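Local coordinates for uncharacterized protein (Aeropyrum pernix, PDB 3P1Z), which is uncharacterized, but carries tRNA-intron endonuclease domains and probably binds nucleic acid and takes part in cutting introns out of precursor tRNA, at residues L120-G125 and V149-R154. Sequence-based numbering, arbitrary orientation.
Sequences LVLSEG and VAIVDR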
loop_
_atom_site.group_PDB
_atom_site.type_symbol
_atom_site.label_atom_id
_atom_site.label_comp_id
_atom_site.label_asym_id
_atom_site.label_seq_id
_atom_site.Cartn_x
_atom_site.Cartn_y
_atom_site.Cartn_z
ATOM N N LEU A 120 -21.704 3.195 -0.157
ATOM C CA LEU A 120 -21.061 4.480 0.009
ATOM C C LEU A 120 -20.148 4.669 -1.173
ATOM O O LEU A 120 -19.374 3.771 -1.497
ATOM C CB LEU A 120 -20.269 4.507 1.306
ATOM C CG LEU A 120 -19.492 5.780 1.624
ATOM C CD1 LEU A 120 -20.433 6.921 1.943
ATOM C CD2 LEU A 120 -18.571 5.534 2.796
ATOM N N VAL A 121 -20.259 5.827 -1.825
ATOM C CA VAL A 121 -19.455 6.152 -3.003
ATOM C C VAL A 121 -18.275 7.013 -2.595
ATOM O O VAL A 121 -18.456 8.067 -2.012
ATOM C CB VAL A 121 -20.277 6.912 -4.074
ATOM C CG1 VAL A 121 -19.474 7.095 -5.361
ATOM C CG2 VAL A 121 -21.575 6.189 -4.369
ATOM N N LEU A 122 -17.069 6.552 -2.906
ATOM C CA LEU A 122 -15.851 7.290 -2.591
ATOM C C LEU A 122 -15.027 7.477 -3.850
ATOM O O LEU A 122 -15.071 6.641 -4.741
ATOM C CB LEU A 122 -15.025 6.532 -1.550
ATOM C CG LEU A 122 -15.766 6.108 -0.281
ATOM C CD1 LEU A 122 -14.974 5.033 0.455
ATOM C CD2 LEU A 122 -16.009 7.304 0.597
ATOM N N SER A 123 -14.263 8.565 -3.902
ATOM C CA SER A 123 -13.538 8.970 -5.105
ATOM C C SER A 123 -12.046 9.257 -4.867
ATOM O O SER A 123 -11.689 10.202 -4.166
ATOM C CB SER A 123 -14.184 10.232 -5.697
ATOM O OG SER A 123 -15.590 10.250 -5.482
ATOM N N GLU A 124 -11.174 8.466 -5.475
ATOM C CA GLU A 124 -9.746 8.738 -5.417
ATOM C C GLU A 124 -9.513 10.239 -5.385
ATOM O O GLU A 124 -10.106 10.962 -6.172
ATOM C CB GLU A 124 -9.052 8.140 -6.634
ATOM C CG GLU A 124 -7.591 8.495 -6.762
ATOM C CD GLU A 124 -6.904 7.690 -7.848
ATOM O OE1 GLU A 124 -5.783 8.049 -8.232
ATOM O OE2 GLU A 124 -7.474 6.694 -8.325
ATOM N N GLY A 125 -8.676 10.707 -4.465
ATOM C CA GLY A 125 -8.381 12.125 -4.339
ATOM C C GLY A 125 -9.152 12.796 -3.216
ATOM O O GLY A 125 -8.848 13.917 -2.790
ATOM N N VAL A 149 -19.097 -0.602 -0.123
ATOM C CA VAL A 149 -18.238 0.518 -0.487
ATOM C C VAL A 149 -17.896 0.435 -1.980
ATOM O O VAL A 149 -17.440 -0.594 -2.488
ATOM C CB VAL A 149 -16.973 0.588 0.409
ATOM C CG1 VAL A 149 -15.756 0.022 -0.306
ATOM C CG2 VAL A 149 -16.708 1.996 0.850
ATOM N N ALA A 150 -18.164 1.517 -2.691
ATOM C CA ALA A 150 -17.826 1.580 -4.107
ATOM C C ALA A 150 -16.778 2.658 -4.348
ATOM O O ALA A 150 -17.014 3.848 -4.125
ATOM C CB ALA A 150 -19.071 1.818 -4.966
ATOM N N ILE A 151 -15.607 2.226 -4.785
ATOM C CA ILE A 151 -14.538 3.157 -5.060
ATOM C C ILE A 151 -14.375 3.367 -6.544
ATOM O O ILE A 151 -14.209 2.430 -7.315
ATOM C CB ILE A 151 -13.226 2.692 -4.445
ATOM C CG1 ILE A 151 -13.416 2.581 -2.932
ATOM C CG2 ILE A 151 -12.093 3.665 -4.796
ATOM C CD1 ILE A 151 -12.931 1.304 -2.356
ATOM N N VAL A 152 -14.437 4.624 -6.935
ATOM C CA VAL A 152 -14.265 4.988 -8.311
ATOM C C VAL A 152 -12.909 5.625 -8.392
ATOM O O VAL A 152 -12.689 6.673 -7.812
ATOM C CB VAL A 152 -15.356 5.995 -8.741
ATOM C CG1 VAL A 152 -15.267 6.285 -10.243
ATOM C CG2 VAL A 152 -16.729 5.462 -8.361
ATOM N N ASP A 153 -11.985 5.007 -9.104
ATOM C CA ASP A 153 -10.670 5.614 -9.222
ATOM C C ASP A 153 -10.657 6.834 -10.153
ATOM O O ASP A 153 -11.645 7.164 -10.826
ATOM C CB ASP A 153 -9.599 4.595 -9.646
ATOM C CG ASP A 153 -9.499 4.431 -11.167
ATOM O OD1 ASP A 153 -8.411 4.109 -11.685
ATOM O OD2 ASP A 153 -10.510 4.616 -11.851
ATOM N N ARG A 154 -9.505 7.488 -10.181
ATOM C CA ARG A 154 -9.349 8.756 -10.859
ATOM C C ARG A 154 -9.725 8.678 -12.325
ATOM O O ARG A 154 -9.919 9.714 -12.956
ATOM C CB ARG A 154 -7.915 9.260 -10.704
ATOM C CG ARG A 154 -6.899 8.651 -11.640
ATOM C CD ARG A 154 -5.531 9.246 -11.338
ATOM N NE ARG A 154 -4.400 8.560 -11.963
ATOM C CZ ARG A 154 -3.864 7.431 -11.510
ATOM N NH1 ARG A 154 -4.362 6.839 -10.438
ATOM N NH2 ARG A 154 -2.834 6.883 -12.128
#
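Glu124 grips Arg154 with both carboxylate oxygens where two parallel strands run out into loops. With CG anti to the backbone N (chi1 173°) and the chain extended beyond it, Glu124 reaches to the loop after strand 149-152. Its OE1 takes NH1 of Arg154 at 2.9 Å, a salt bridge using the syn lone pair, with the oxygen tilted 21° from the guanidinium plane. Its OE2 receives Arg154 N, also at 2.9 Å, from well above the carboxylate plane. An alanine at Glu124 would probably leave Arg154 N and NH1, and a basic group of a neighbouring chain that also pairs with OE1, without this carboxylate.

Behind this polar end the pairing is regular: Ala150 N to Leu120 O (2.8 Å), Leu122 N to Ala150 O and Val152 N to Leu122 O form nearly straight bonds, whereas Glu124 N to Val152 O, at 3.3 Å, is weak. Burial is uneven. Glu124 (103 Å²) and Leu122 (68 Å²) are the most covered, Leu122 CD1 meeting Val149 CG2 with the side chains crossing at about a right angle; Ser123 loses just 10 Å². On its face helix 83-95 covers Val121 and Val152 through Val88. Leu120 to Ser123 are partly exposed, their partners on 149-152 buried.

Strands 115-123 and 146-152 are neighbours in the mixed sheet, within the tRNA-intron endonuclease catalytic C-terminal domain. Arg154 NH2 bonds that neighbouring chain's backbone. Two positive partners would probably stabilise an ionised Glu124 although its OE2 lies 4.3 Å from Asp153 OD1 (Asp153 OD2 bonds Leu157 N), coupling the strand ends to a subunit interface.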